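Local coordinates for protein cellulase CEL9M (Clostridium cellulolyticum, PDB 1IA6) that probably hydrolyses internal (1->4)-beta-D-glucosidic linkages in cellulose and related beta-D-glucans as a family 9 glycoside hydrolase, at residues 12-17 with 88-93; 77-82 with 165-170; 318-323 with 327-332. All blocks are in the same frame, centred on the assembly; numbering follows the deposited sequence.

In the fold
All three contacts join helices of the alpha-helical barrel formed by the family 9 catalytic module. Along the chain, contacts 1 and 2 interleave: 12-17, 77-82, 88-93 and 165-170 follow in that order, and contact 3 comes later. Centre to centre, contacts 1 and 2 lie 14 Å apart, contacts 2 and 3 20 Å, and contacts 1 and 3 23 Å. Contacts 2 and 3 touch directly, through the salt bridge E80 OE1 to K322 NZ (2.7 Å) and the packing of F81 on V319 and K322. Helix 413-429 packs against both contact 1 and contact 3; this and the salt bridge link early and late helices, away from the metal sites and predicted catalytic residues.

Contact 1 (12-17 with 88-93); sequences DSIIFF and TGNTTK
The N-terminal helix 6-15 of the family 9 alpha-helical barrel packs through I14 against N90 and K93, at the point where the chain turns into helix 91-107. The nearest backbones here are those of I14 and K93, whose CA atoms are 7.5 Å apart, and the contact is made by side chains. I14 does this with two branches. Its CD1 methyl approaches N90 CB at 3.8 Å and lies 4.1 Å from N90 CG, meeting the root of the asparagine and the carbon of its amide. Its CG2 methyl lies anti to the backbone N (the chi1 of I14, measured to CG1, is -64°) and meets K93 CG at 3.9 Å. The isoleucine and lysine side chains run past one another in opposite senses, and the lysine chain bends about CB-CG (chi2 64°), the bond that ends at the touched atom.

The amide end of N90 has its own partner: ND2 donates to T88 OG1 at 2.9 Å, with OG1 tilted 23° from the amide plane. T88 OG1 in turn donates to S84 O, so the amide is linked back to helix 82-87. G89, between the two bonded residues, has positive phi and closes that helix as a Schellman motif. F85 from the same helix also packs on I14. The backbone adds a polar link of its own, since I14 O accepts a hydrogen bond from Q97 NE2 further along helix 91-107.

The contact thus uses only the carbon portions of two polar residues: N90 spends its ND2 on T88 and K93 carries its NZ to a salt bridge with D18 OD2, so the methyls of I14 meet carbon atoms and the contact itself is apolar, although two of its three residues are polar.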
ATOM      1  N   ASP A  12       6.440 -13.081   5.809  1.00  8.38           N
ATOM      2  CA  ASP A  12       4.994 -13.244   5.897  1.00  8.34           C
ATOM      3  C   ASP A  12       4.232 -12.058   5.313  1.00  6.51           C
ATOM      4  O   ASP A  12       3.259 -12.250   4.599  1.00  8.22           O
ATOM      5  CB  ASP A  12       4.544 -13.430   7.349  1.00  7.87           C
ATOM      6  CG  ASP A  12       4.985 -14.752   7.945  1.00 13.64           C
ATOM      7  OD1 ASP A  12       5.285 -15.698   7.187  1.00 12.25           O
ATOM      8  OD2 ASP A  12       5.011 -14.847   9.189  1.00 15.08           O
ATOM      9  N   SER A  13       4.674 -10.839   5.620  1.00  7.42           N
ATOM     10  CA  SER A  13       3.994  -9.634   5.141  1.00  7.66           C
ATOM     11  C   SER A  13       3.984  -9.526   3.617  1.00  7.75           C
ATOM     12  O   SER A  13       3.077  -8.930   3.032  1.00  7.58           O
ATOM     13  CB  SER A  13       4.626  -8.379   5.762  1.00  8.65           C
ATOM     14  OG  SER A  13       5.952  -8.177   5.309  1.00 12.89           O
ATOM     15  N   ILE A  14       4.993 -10.106   2.976  1.00  6.16           N
ATOM     16  CA  ILE A  14       5.076 -10.091   1.518  1.00  7.46           C
ATOM     17  C   ILE A  14       4.172 -11.185   0.954  1.00  9.21           C
ATOM     18  O   ILE A  14       3.486 -10.988  -0.046  1.00  8.16           O
ATOM     19  CB  ILE A  14       6.517 -10.343   1.045  1.00  7.07           C
ATOM     20  CG1 ILE A  14       7.421  -9.202   1.515  1.00  9.79           C
ATOM     21  CG2 ILE A  14       6.551 -10.490  -0.476  1.00  7.34           C
ATOM     22  CD1 ILE A  14       8.905  -9.499   1.368  1.00 10.08           C
ATOM     23  N   ILE A  15       4.179 -12.342   1.612  1.00  9.42           N
ATOM     24  CA  ILE A  15       3.363 -13.481   1.200  1.00  9.81           C
ATOM     25  C   ILE A  15       1.872 -13.148   1.193  1.00  9.25           C
ATOM     26  O   ILE A  15       1.117 -13.657   0.360  1.00 10.08           O
ATOM     27  CB  ILE A  15       3.621 -14.689   2.134  1.00 11.75           C
ATOM     28  CG1 ILE A  15       4.901 -15.405   1.696  1.00 14.64           C
ATOM     29  CG2 ILE A  15       2.427 -15.630   2.138  1.00 17.28           C
ATOM     30  CD1 ILE A  15       5.428 -16.404   2.726  1.00 17.16           C
ATOM     31  N   PHE A  16       1.455 -12.295   2.120  1.00  7.88           N
ATOM     32  CA  PHE A  16       0.055 -11.885   2.217  1.00  8.43           C
ATOM     33  C   PHE A  16      -0.569 -11.519   0.872  1.00  8.24           C
ATOM     34  O   PHE A  16      -1.694 -11.910   0.576  1.00  9.00           O
ATOM     35  CB  PHE A  16      -0.080 -10.678   3.149  1.00  9.22           C
ATOM     36  CG  PHE A  16      -1.387  -9.953   3.005  1.00 10.24           C
ATOM     37  CD1 PHE A  16      -2.566 -10.515   3.478  1.00 11.94           C
ATOM     38  CD2 PHE A  16      -1.446  -8.722   2.353  1.00 11.37           C
ATOM     39  CE1 PHE A  16      -3.785  -9.867   3.304  1.00 13.80           C
ATOM     40  CE2 PHE A  16      -2.659  -8.067   2.174  1.00 12.64           C
ATOM     41  CZ  PHE A  16      -3.830  -8.639   2.650  1.00 13.77           C
ATOM     42  N   PHE A  17       0.160 -10.760   0.062  1.00  7.89           N
ATOM     43  CA  PHE A  17      -0.367 -10.317  -1.222  1.00  8.81           C
ATOM     44  C   PHE A  17      -0.857 -11.431  -2.138  1.00  8.59           C
ATOM     45  O   PHE A  17      -1.739 -11.205  -2.966  1.00  8.28           O
ATOM     46  CB  PHE A  17       0.669  -9.428  -1.910  1.00  8.77           C
ATOM     47  CG  PHE A  17       0.874  -8.118  -1.204  1.00  8.90           C
ATOM     48  CD1 PHE A  17      -0.022  -7.067  -1.388  1.00  9.38           C
ATOM     49  CD2 PHE A  17       1.911  -7.958  -0.291  1.00  8.06           C
ATOM     50  CE1 PHE A  17       0.109  -5.879  -0.671  1.00  8.55           C
ATOM     51  CE2 PHE A  17       2.050  -6.775   0.431  1.00  8.67           C
ATOM     52  CZ  PHE A  17       1.148  -5.734   0.242  1.00  8.77           C
ATOM     53  N   THR A  88      17.546 -11.556   3.580  1.00 16.57           N
ATOM     54  CA  THR A  88      16.545 -12.495   4.076  1.00 16.05           C
ATOM     55  C   THR A  88      15.973 -13.392   2.986  1.00 15.81           C
ATOM     56  O   THR A  88      15.074 -14.189   3.244  1.00 17.28           O
ATOM     57  CB  THR A  88      15.374 -11.755   4.763  1.00 17.71           C
ATOM     58  OG1 THR A  88      14.800 -10.811   3.851  1.00 16.17           O
ATOM     59  CG2 THR A  88      15.862 -11.025   6.002  1.00 17.02           C
ATOM     60  N   GLY A  89      16.493 -13.259   1.769  1.00 14.96           N
ATOM     61  CA  GLY A  89      16.020 -14.078   0.668  1.00 16.12           C
ATOM     62  C   GLY A  89      14.590 -13.790   0.234  1.00 16.14           C
ATOM     63  O   GLY A  89      13.882 -14.691  -0.224  1.00 16.91           O
ATOM     64  N   ASN A  90      14.163 -12.538   0.367  1.00 13.89           N
ATOM     65  CA  ASN A  90      12.807 -12.162  -0.019  1.00 13.76           C
ATOM     66  C   ASN A  90      12.714 -11.313  -1.282  1.00 13.69           C
ATOM     67  O   ASN A  90      11.616 -10.996  -1.740  1.00 12.44           O
ATOM     68  CB  ASN A  90      12.124 -11.422   1.132  1.00 12.99           C
ATOM     69  CG  ASN A  90      11.708 -12.354   2.247  1.00 15.25           C
ATOM     70  OD1 ASN A  90      10.937 -13.289   2.027  1.00 17.15           O
ATOM     71  ND2 ASN A  90      12.217 -12.110   3.451  1.00 15.61           N
ATOM     72  N   THR A  91      13.854 -10.957  -1.858  1.00 12.40           N
ATOM     73  CA  THR A  91      13.852 -10.123  -3.054  1.00 12.94           C
ATOM     74  C   THR A  91      13.097 -10.713  -4.239  1.00 13.39           C
ATOM     75  O   THR A  91      12.338 -10.011  -4.906  1.00 13.11           O
ATOM     76  CB  THR A  91      15.283  -9.801  -3.495  1.00 13.39           C
ATOM     77  OG1 THR A  91      15.972  -9.164  -2.415  1.00 15.26           O
ATOM     78  CG2 THR A  91      15.273  -8.867  -4.696  1.00 14.73           C
ATOM     79  N   THR A  92      13.307 -11.997  -4.507  1.00 14.42           N
ATOM     80  CA  THR A  92      12.644 -12.652  -5.627  1.00 14.58           C
ATOM     81  C   THR A  92      11.124 -12.612  -5.515  1.00 13.97           C
ATOM     82  O   THR A  92      10.437 -12.263  -6.475  1.00 13.17           O
ATOM     83  CB  THR A  92      13.092 -14.116  -5.754  1.00 17.23           C
ATOM     84  OG1 THR A  92      14.505 -14.160  -5.982  1.00 19.18           O
ATOM     85  CG2 THR A  92      12.370 -14.796  -6.911  1.00 16.21           C
ATOM     86  N   LYS A  93      10.603 -12.973  -4.348  1.00 12.52           N
ATOM     87  CA  LYS A  93       9.162 -12.978  -4.130  1.00 11.54           C
ATOM     88  C   LYS A  93       8.622 -11.551  -4.207  1.00 11.48           C
ATOM     89  O   LYS A  93       7.581 -11.305  -4.811  1.00 11.25           O
ATOM     90  CB  LYS A  93       8.839 -13.589  -2.761  1.00 12.70           C
ATOM     91  CG  LYS A  93       7.348 -13.765  -2.478  1.00 11.92           C
ATOM     92  CD  LYS A  93       6.704 -14.747  -3.447  1.00 12.86           C
ATOM     93  CE  LYS A  93       5.234 -14.956  -3.113  1.00 13.69           C
ATOM     94  NZ  LYS A  93       4.568 -15.935  -4.018  1.00 13.03           N
TER

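Contact 2 (77-82 with 165-170); sequences SLYEFK and MYLNYK
Helices 64-80 and 152-169 come together near their C-terminal ends, where the CA atoms of Y79 and N168 stand 6.4 Å apart, a close helix-to-helix approach within the alpha-helical barrel of the family 9 fold. The small side chain of N168 sits at the centre of the contact and has neighbours on several of its atoms. Its OD1 comes within 3.5 Å of Y79 CA and 3.7 Å of Y79 CB, and lies near the plane of the tyrosine ring at its edge, close to CD1. Ring and amide planes are 51° apart, and the two side chains cross at about a right angle. The other arm of the amide is spoken for: ND2 hydrogen-bonds to G75 O, one turn earlier on the facing helix, which would restrict rotation of the amide.

L78 runs past N168 in the opposite direction. With CG anti to the backbone N (chi1 -177°), it brings CD2 against N168 CG at 3.9 Å, while its other neighbours include L95 and L98 of helix 91-107. Further along, L167 CD1 meets Y79 CE1 at 4.1 Å, obliquely to the ring. W219 of helix 210-224 touches L167 and makes an edge-to-face stack with Y79.

Beyond F81, where K82 begins helix 82-87, one water links the two segments: it donates to N168 O at 2.9 Å and accepts a weak bond from K82 NZ at 3.4 Å.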
ATOM      1  N   SER A  77       9.856   0.605  -0.597  0.50  8.85           N
ATOM      2  CA  SER A  77      10.470  -0.242   0.420  0.50 10.08           C
ATOM      3  C   SER A  77      11.680  -0.982  -0.145  0.50 10.75           C
ATOM      4  O   SER A  77      12.742  -1.029   0.479  0.50 10.87           O
ATOM      5  CB  SER A  77       9.451  -1.262   0.944  0.50 11.52           C
ATOM      6  OG  SER A  77       8.293  -0.621   1.457  0.50 10.36           O
ATOM      7  N   LEU A  78      11.513  -1.556  -1.331  1.00  9.56           N
ATOM      8  CA  LEU A  78      12.581  -2.308  -1.982  1.00 10.72           C
ATOM      9  C   LEU A  78      13.727  -1.386  -2.397  1.00 11.46           C
ATOM     10  O   LEU A  78      14.900  -1.740  -2.280  1.00 11.38           O
ATOM     11  CB  LEU A  78      12.038  -3.038  -3.212  1.00 11.30           C
ATOM     12  CG  LEU A  78      13.013  -3.940  -3.978  1.00 11.56           C
ATOM     13  CD1 LEU A  78      13.528  -5.042  -3.062  1.00 12.21           C
ATOM     14  CD2 LEU A  78      12.305  -4.537  -5.182  1.00 12.31           C
ATOM     15  N   TYR A  79      13.374  -0.202  -2.883  1.00  9.93           N
ATOM     16  CA  TYR A  79      14.360   0.777  -3.322  1.00 11.06           C
ATOM     17  C   TYR A  79      15.234   1.292  -2.181  1.00 12.17           C
ATOM     18  O   TYR A  79      16.452   1.400  -2.322  1.00 13.47           O
ATOM     19  CB  TYR A  79      13.657   1.963  -3.990  1.00 12.41           C
ATOM     20  CG  TYR A  79      14.604   3.021  -4.518  1.00 14.39           C
ATOM     21  CD1 TYR A  79      15.311   2.824  -5.704  1.00 16.10           C
ATOM     22  CD2 TYR A  79      14.796   4.216  -3.829  1.00 15.98           C
ATOM     23  CE1 TYR A  79      16.185   3.797  -6.192  1.00 18.27           C
ATOM     24  CE2 TYR A  79      15.666   5.193  -4.304  1.00 18.47           C
ATOM     25  CZ  TYR A  79      16.354   4.977  -5.486  1.00 17.75           C
ATOM     26  OH  TYR A  79      17.203   5.947  -5.965  1.00 20.47           O
ATOM     27  N   GLU A  80      14.612   1.607  -1.049  1.00 10.06           N
ATOM     28  CA  GLU A  80      15.340   2.143   0.102  1.00 11.17           C
ATOM     29  C   GLU A  80      16.028   1.107   0.987  1.00 11.71           C
ATOM     30  O   GLU A  80      17.078   1.390   1.567  1.00 12.29           O
ATOM     31  CB  GLU A  80      14.398   2.969   0.984  1.00 11.36           C
ATOM     32  CG  GLU A  80      13.725   4.153   0.297  1.00 11.66           C
ATOM     33  CD  GLU A  80      14.671   5.311   0.013  1.00 14.26           C
ATOM     34  OE1 GLU A  80      15.797   5.330   0.555  1.00 12.88           O
ATOM     35  OE2 GLU A  80      14.275   6.218  -0.746  1.00 14.36           O
ATOM     36  N   PHE A  81      15.437  -0.079   1.107  1.00 10.30           N
ATOM     37  CA  PHE A  81      15.997  -1.119   1.969  1.00 11.71           C
ATOM     38  C   PHE A  81      16.275  -2.431   1.244  1.00 10.74           C
ATOM     39  O   PHE A  81      16.046  -3.509   1.792  1.00 11.02           O
ATOM     40  CB  PHE A  81      15.044  -1.384   3.143  1.00 11.70           C
ATOM     41  CG  PHE A  81      14.702  -0.155   3.941  1.00 12.82           C
ATOM     42  CD1 PHE A  81      15.687   0.537   4.640  1.00 14.17           C
ATOM     43  CD2 PHE A  81      13.391   0.317   3.989  1.00 14.54           C
ATOM     44  CE1 PHE A  81      15.374   1.683   5.376  1.00 12.92           C
ATOM     45  CE2 PHE A  81      13.068   1.462   4.722  1.00 13.83           C
ATOM     46  CZ  PHE A  81      14.064   2.145   5.415  1.00 13.75           C
ATOM     47  N   LYS A  82      16.788  -2.339   0.023  1.00 11.24           N
ATOM     48  CA  LYS A  82      17.082  -3.519  -0.776  1.00 12.73           C
ATOM     49  C   LYS A  82      17.895  -4.582  -0.041  1.00 12.74           C
ATOM     50  O   LYS A  82      17.629  -5.776  -0.183  1.00 12.20           O
ATOM     51  CB  LYS A  82      17.813  -3.114  -2.056  1.00 15.72           C
ATOM     52  CG  LYS A  82      18.200  -4.287  -2.938  1.00 19.53           C
ATOM     53  CD  LYS A  82      18.928  -3.815  -4.183  1.00 24.77           C
ATOM     54  CE  LYS A  82      19.544  -4.984  -4.934  1.00 26.66           C
ATOM     55  NZ  LYS A  82      18.523  -6.012  -5.260  1.00 28.24           N
ATOM     56  N   MET A 165       9.429   0.737 -10.351  1.00  8.24           N
ATOM     57  CA  MET A 165       9.684  -0.574 -10.938  1.00  9.38           C
ATOM     58  C   MET A 165      10.857  -0.446 -11.915  1.00  9.87           C
ATOM     59  O   MET A 165      11.717  -1.326 -11.983  1.00  9.66           O
ATOM     60  CB  MET A 165       8.444  -1.109 -11.665  1.00  9.65           C
ATOM     61  CG  MET A 165       8.601  -2.558 -12.117  1.00 10.57           C
ATOM     62  SD  MET A 165       9.000  -3.652 -10.725  1.00 11.77           S
ATOM     63  CE  MET A 165       8.544  -5.249 -11.385  1.00 12.05           C
ATOM     64  N   TYR A 166      10.895   0.650 -12.669  1.00  9.66           N
ATOM     65  CA  TYR A 166      12.000   0.866 -13.599  1.00  9.61           C
ATOM     66  C   TYR A 166      13.302   0.850 -12.796  1.00 10.62           C
ATOM     67  O   TYR A 166      14.263   0.178 -13.164  1.00 10.98           O
ATOM     68  CB  TYR A 166      11.858   2.217 -14.309  1.00 11.49           C
ATOM     69  CG  TYR A 166      13.150   2.732 -14.913  1.00 12.82           C
ATOM     70  CD1 TYR A 166      13.680   2.163 -16.072  1.00 13.84           C
ATOM     71  CD2 TYR A 166      13.862   3.767 -14.301  1.00 14.13           C
ATOM     72  CE1 TYR A 166      14.896   2.611 -16.607  1.00 15.03           C
ATOM     73  CE2 TYR A 166      15.079   4.224 -14.827  1.00 14.40           C
ATOM     74  CZ  TYR A 166      15.587   3.637 -15.980  1.00 17.40           C
ATOM     75  OH  TYR A 166      16.792   4.061 -16.497  1.00 18.29           O
ATOM     76  N   LEU A 167      13.315   1.583 -11.687  1.00  9.70           N
ATOM     77  CA  LEU A 167      14.500   1.666 -10.837  1.00  9.50           C
ATOM     78  C   LEU A 167      14.873   0.332 -10.196  1.00 11.50           C
ATOM     79  O   LEU A 167      16.053   0.014 -10.068  1.00 11.61           O
ATOM     80  CB  LEU A 167      14.289   2.718  -9.745  1.00  9.27           C
ATOM     81  CG  LEU A 167      14.149   4.161 -10.242  1.00 11.48           C
ATOM     82  CD1 LEU A 167      13.658   5.063  -9.113  1.00 11.75           C
ATOM     83  CD2 LEU A 167      15.489   4.641 -10.785  1.00 11.15           C
ATOM     84  N   ASN A 168      13.870  -0.448  -9.804  1.00  9.21           N
ATOM     85  CA  ASN A 168      14.113  -1.735  -9.157  1.00  9.39           C
ATOM     86  C   ASN A 168      14.288  -2.920 -10.109  1.00 10.22           C
ATOM     87  O   ASN A 168      14.786  -3.966  -9.703  1.00 10.39           O
ATOM     88  CB  ASN A 168      12.964  -2.084  -8.193  1.00 11.11           C
ATOM     89  CG  ASN A 168      12.868  -1.139  -7.008  1.00 11.87           C
ATOM     90  OD1 ASN A 168      13.878  -0.732  -6.443  1.00 14.32           O
ATOM     91  ND2 ASN A 168      11.639  -0.804  -6.610  1.00 10.53           N
ATOM     92  N   TYR A 169      13.895  -2.756 -11.369  1.00 10.59           N
ATOM     93  CA  TYR A 169      13.952  -3.862 -12.326  1.00 11.90           C
ATOM     94  C   TYR A 169      14.905  -3.698 -13.514  1.00 13.49           C
ATOM     95  O   TYR A 169      15.117  -4.648 -14.273  1.00 12.62           O
ATOM     96  CB  TYR A 169      12.535  -4.107 -12.857  1.00 11.99           C
ATOM     97  CG  TYR A 169      12.189  -5.551 -13.145  1.00 13.86           C
ATOM     98  CD1 TYR A 169      12.168  -6.500 -12.124  1.00 14.82           C
ATOM     99  CD2 TYR A 169      11.824  -5.955 -14.428  1.00 14.30           C
ATOM    100  CE1 TYR A 169      11.784  -7.816 -12.373  1.00 17.22           C
ATOM    101  CE2 TYR A 169      11.439  -7.268 -14.687  1.00 16.99           C
ATOM    102  CZ  TYR A 169      11.420  -8.191 -13.654  1.00 17.92           C
ATOM    103  OH  TYR A 169      11.017  -9.483 -13.902  1.00 22.23           O
ATOM    104  N   LYS A 170      15.478  -2.510 -13.675  1.00 13.53           N
ATOM    105  CA  LYS A 170      16.372  -2.240 -14.804  1.00 15.40           C
ATOM    106  C   LYS A 170      17.552  -3.198 -14.946  1.00 16.14           C
ATOM    107  O   LYS A 170      18.020  -3.440 -16.058  1.00 15.48           O
ATOM    108  CB  LYS A 170      16.888  -0.798 -14.735  1.00 17.36           C
ATOM    109  CG  LYS A 170      17.699  -0.477 -13.490  1.00 20.61           C
ATOM    110  CD  LYS A 170      17.924   1.027 -13.338  1.00 25.74           C
ATOM    111  CE  LYS A 170      18.754   1.593 -14.478  1.00 29.47           C
ATOM    112  NZ  LYS A 170      19.030   3.048 -14.299  1.00 31.76           N
TER
HETATM  113  O   HOH W   1      15.938  -4.769  -7.155  1.00 35.54           O

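Contact 3 (318-323 with 327-332); sequences LVYCKQ and QSLLDL
L318, Y320 and C321 meet L329 and L330 inside a helical hairpin: helices 306-323 and 327-341 are joined by a short connection, and the two short segments run roughly antiparallel, 148° between their directions, with axes 9.7 Å apart. In L330, chi1 puts CG beside the backbone N, and chi2 (172°), with CD1 extended, turns the CD2 branch to L318 CD2 at 3.6 Å and C321 SG at 3.9 Å. The sulfur lies against both leucines, since SG also touches L329 CB at 3.8 Å.

On the other flank, Y320 has CG anti to its backbone N (chi1 176°), which lays the ring alongside the facing helix, with its CD2-CE2 side turned to L329. L329 meets that side with its CD1 methyl, 3.6 Å from Y320 CD2, along an oblique approach. F284 of helix 274-289 stacks edge-to-face with Y320 and also touches L329, while F429 packs on L318, C321 and L330.

Every close pair across the hairpin is carbon with carbon or carbon with sulfur, so the two helices are held at this point by dispersion forces and the burial of apolar surface.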
ATOM      1  N   LEU A 318      11.892   5.731   9.425  1.00 10.01           N
ATOM      2  CA  LEU A 318      13.075   4.901   9.190  1.00 10.09           C
ATOM      3  C   LEU A 318      13.788   5.251   7.888  1.00 10.14           C
ATOM      4  O   LEU A 318      15.010   5.125   7.790  1.00 10.70           O
ATOM      5  CB  LEU A 318      12.707   3.413   9.207  1.00 11.99           C
ATOM      6  CG  LEU A 318      12.271   2.869  10.573  1.00 11.82           C
ATOM      7  CD1 LEU A 318      12.131   1.361  10.493  1.00 13.43           C
ATOM      8  CD2 LEU A 318      13.296   3.248  11.636  1.00 12.34           C
ATOM      9  N   VAL A 319      13.036   5.685   6.880  1.00  8.86           N
ATOM     10  CA  VAL A 319      13.657   6.072   5.616  1.00 10.23           C
ATOM     11  C   VAL A 319      14.459   7.341   5.898  1.00 11.72           C
ATOM     12  O   VAL A 319      15.590   7.496   5.435  1.00 12.10           O
ATOM     13  CB  VAL A 319      12.599   6.356   4.529  1.00  9.59           C
ATOM     14  CG1 VAL A 319      13.270   6.885   3.268  1.00 11.56           C
ATOM     15  CG2 VAL A 319      11.834   5.081   4.216  1.00  9.06           C
ATOM     16  N   TYR A 320      13.864   8.241   6.675  1.00 10.97           N
ATOM     17  CA  TYR A 320      14.511   9.491   7.050  1.00 12.27           C
ATOM     18  C   TYR A 320      15.803   9.210   7.821  1.00 13.33           C
ATOM     19  O   TYR A 320      16.814   9.886   7.622  1.00 13.85           O
ATOM     20  CB  TYR A 320      13.567  10.321   7.925  1.00 12.30           C
ATOM     21  CG  TYR A 320      14.165  11.604   8.447  1.00 15.38           C
ATOM     22  CD1 TYR A 320      14.305  12.717   7.620  1.00 18.26           C
ATOM     23  CD2 TYR A 320      14.591  11.707   9.770  1.00 17.10           C
ATOM     24  CE1 TYR A 320      14.853  13.908   8.102  1.00 21.14           C
ATOM     25  CE2 TYR A 320      15.142  12.889  10.261  1.00 21.03           C
ATOM     26  CZ  TYR A 320      15.267  13.985   9.422  1.00 22.17           C
ATOM     27  OH  TYR A 320      15.796  15.162   9.907  1.00 26.43           O
ATOM     28  N   CYS A 321      15.767   8.207   8.695  1.00 12.67           N
ATOM     29  CA  CYS A 321      16.935   7.861   9.507  1.00 15.41           C
ATOM     30  C   CYS A 321      18.150   7.348   8.737  1.00 16.66           C
ATOM     31  O   CYS A 321      19.248   7.276   9.289  1.00 16.92           O
ATOM     32  CB  CYS A 321      16.547   6.846  10.585  1.00 15.21           C
ATOM     33  SG  CYS A 321      15.625   7.582  11.953  1.00 17.36           S
ATOM     34  N   LYS A 322      17.962   6.988   7.472  1.00 17.34           N
ATOM     35  CA  LYS A 322      19.082   6.511   6.667  1.00 19.99           C
ATOM     36  C   LYS A 322      20.139   7.606   6.564  1.00 22.08           C
ATOM     37  O   LYS A 322      21.334   7.343   6.712  1.00 23.10           O
ATOM     38  CB  LYS A 322      18.615   6.128   5.261  1.00 19.62           C
ATOM     39  CG  LYS A 322      17.782   4.858   5.202  1.00 18.50           C
ATOM     40  CD  LYS A 322      17.323   4.561   3.780  1.00 18.13           C
ATOM     41  CE  LYS A 322      18.504   4.357   2.838  1.00 19.38           C
ATOM     42  NZ  LYS A 322      18.054   4.092   1.441  1.00 18.65           N
ATOM     43  N   GLN A 323      19.695   8.834   6.321  1.00 23.45           N
ATOM     44  CA  GLN A 323      20.615   9.957   6.191  1.00 27.28           C
ATOM     45  C   GLN A 323      20.727  10.805   7.452  1.00 27.20           C
ATOM     46  O   GLN A 323      21.768  11.408   7.705  1.00 27.61           O
ATOM     47  CB  GLN A 323      20.194  10.848   5.021  1.00 29.02           C
ATOM     48  CG  GLN A 323      20.189  10.140   3.679  1.00 33.23           C
ATOM     49  CD  GLN A 323      20.000  11.097   2.521  1.00 35.98           C
ATOM     50  OE1 GLN A 323      19.077  11.913   2.518  1.00 39.36           O
ATOM     51  NE2 GLN A 323      20.874  10.999   1.523  1.00 38.00           N
ATOM     52  N   GLN A 327      17.944   8.986  17.187  0.50 19.56           N
ATOM     53  CA  GLN A 327      17.622   7.915  18.121  0.50 19.93           C
ATOM     54  C   GLN A 327      16.187   7.964  18.643  0.50 18.85           C
ATOM     55  O   GLN A 327      15.593   6.924  18.928  0.50 18.80           O
ATOM     56  CB  GLN A 327      18.600   7.940  19.299  0.50 20.88           C
ATOM     57  CG  GLN A 327      18.645   6.642  20.083  0.50 23.02           C
ATOM     58  CD  GLN A 327      18.909   5.444  19.192  0.50 23.92           C
ATOM     59  OE1 GLN A 327      19.856   5.438  18.405  0.50 25.25           O
ATOM     60  NE2 GLN A 327      18.071   4.420  19.311  0.50 24.19           N
ATOM     61  N   SER A 328      15.631   9.164  18.766  1.00 19.19           N
ATOM     62  CA  SER A 328      14.266   9.311  19.262  1.00 18.43           C
ATOM     63  C   SER A 328      13.292   8.730  18.239  1.00 17.76           C
ATOM     64  O   SER A 328      12.249   8.189  18.603  1.00 17.47           O
ATOM     65  CB  SER A 328      13.933  10.782  19.527  1.00 20.43           C
ATOM     66  OG  SER A 328      13.825  11.518  18.321  1.00 22.16           O
ATOM     67  N   LEU A 329      13.643   8.836  16.961  1.00 15.51           N
ATOM     68  CA  LEU A 329      12.800   8.310  15.891  1.00 16.29           C
ATOM     69  C   LEU A 329      12.936   6.795  15.807  1.00 16.26           C
ATOM     70  O   LEU A 329      11.952   6.086  15.598  1.00 14.98           O
ATOM     71  CB  LEU A 329      13.179   8.946  14.549  1.00 17.51           C
ATOM     72  CG  LEU A 329      12.936  10.454  14.438  1.00 18.97           C
ATOM     73  CD1 LEU A 329      13.444  10.965  13.096  1.00 20.23           C
ATOM     74  CD2 LEU A 329      11.451  10.743  14.590  1.00 21.17           C
ATOM     75  N   LEU A 330      14.158   6.300  15.974  1.00 15.26           N
ATOM     76  CA  LEU A 330      14.403   4.865  15.928  1.00 15.75           C
ATOM     77  C   LEU A 330      13.695   4.164  17.082  1.00 16.28           C
ATOM     78  O   LEU A 330      13.147   3.077  16.909  1.00 16.09           O
ATOM     79  CB  LEU A 330      15.906   4.574  15.984  1.00 14.90           C
ATOM     80  CG  LEU A 330      16.687   4.941  14.720  1.00 16.61           C
ATOM     81  CD1 LEU A 330      18.177   4.784  14.968  1.00 17.84           C
ATOM     82  CD2 LEU A 330      16.232   4.058  13.566  1.00 16.37           C
ATOM     83  N   ASP A 331      13.702   4.785  18.258  1.00 16.57           N
ATOM     84  CA  ASP A 331      13.045   4.187  19.413  1.00 17.20           C
ATOM     85  C   ASP A 331      11.533   4.168  19.232  1.00 15.57           C
ATOM     86  O   ASP A 331      10.872   3.190  19.576  1.00 15.43           O
ATOM     87  CB  ASP A 331      13.388   4.946  20.697  1.00 20.43           C
ATOM     88  CG  ASP A 331      14.854   4.843  21.064  1.00 23.80           C
ATOM     89  OD1 ASP A 331      15.459   3.775  20.824  1.00 24.72           O
ATOM     90  OD2 ASP A 331      15.400   5.827  21.607  1.00 26.85           O
ATOM     91  N   LEU A 332      10.984   5.250  18.690  1.00 14.96           N
ATOM     92  CA  LEU A 332       9.542   5.327  18.483  1.00 14.64           C
ATOM     93  C   LEU A 332       9.125   4.274  17.468  1.00 14.34           C
ATOM     94  O   LEU A 332       8.189   3.506  17.704  1.00 12.09           O
ATOM     95  CB  LEU A 332       9.146   6.725  17.986  1.00 16.66           C
ATOM     96  CG  LEU A 332       7.654   7.089  17.945  1.00 17.73           C
ATOM     97  CD1 LEU A 332       7.509   8.589  17.744  1.00 19.66           C
ATOM     98  CD2 LEU A 332       6.946   6.335  16.834  1.00 20.64           C
TER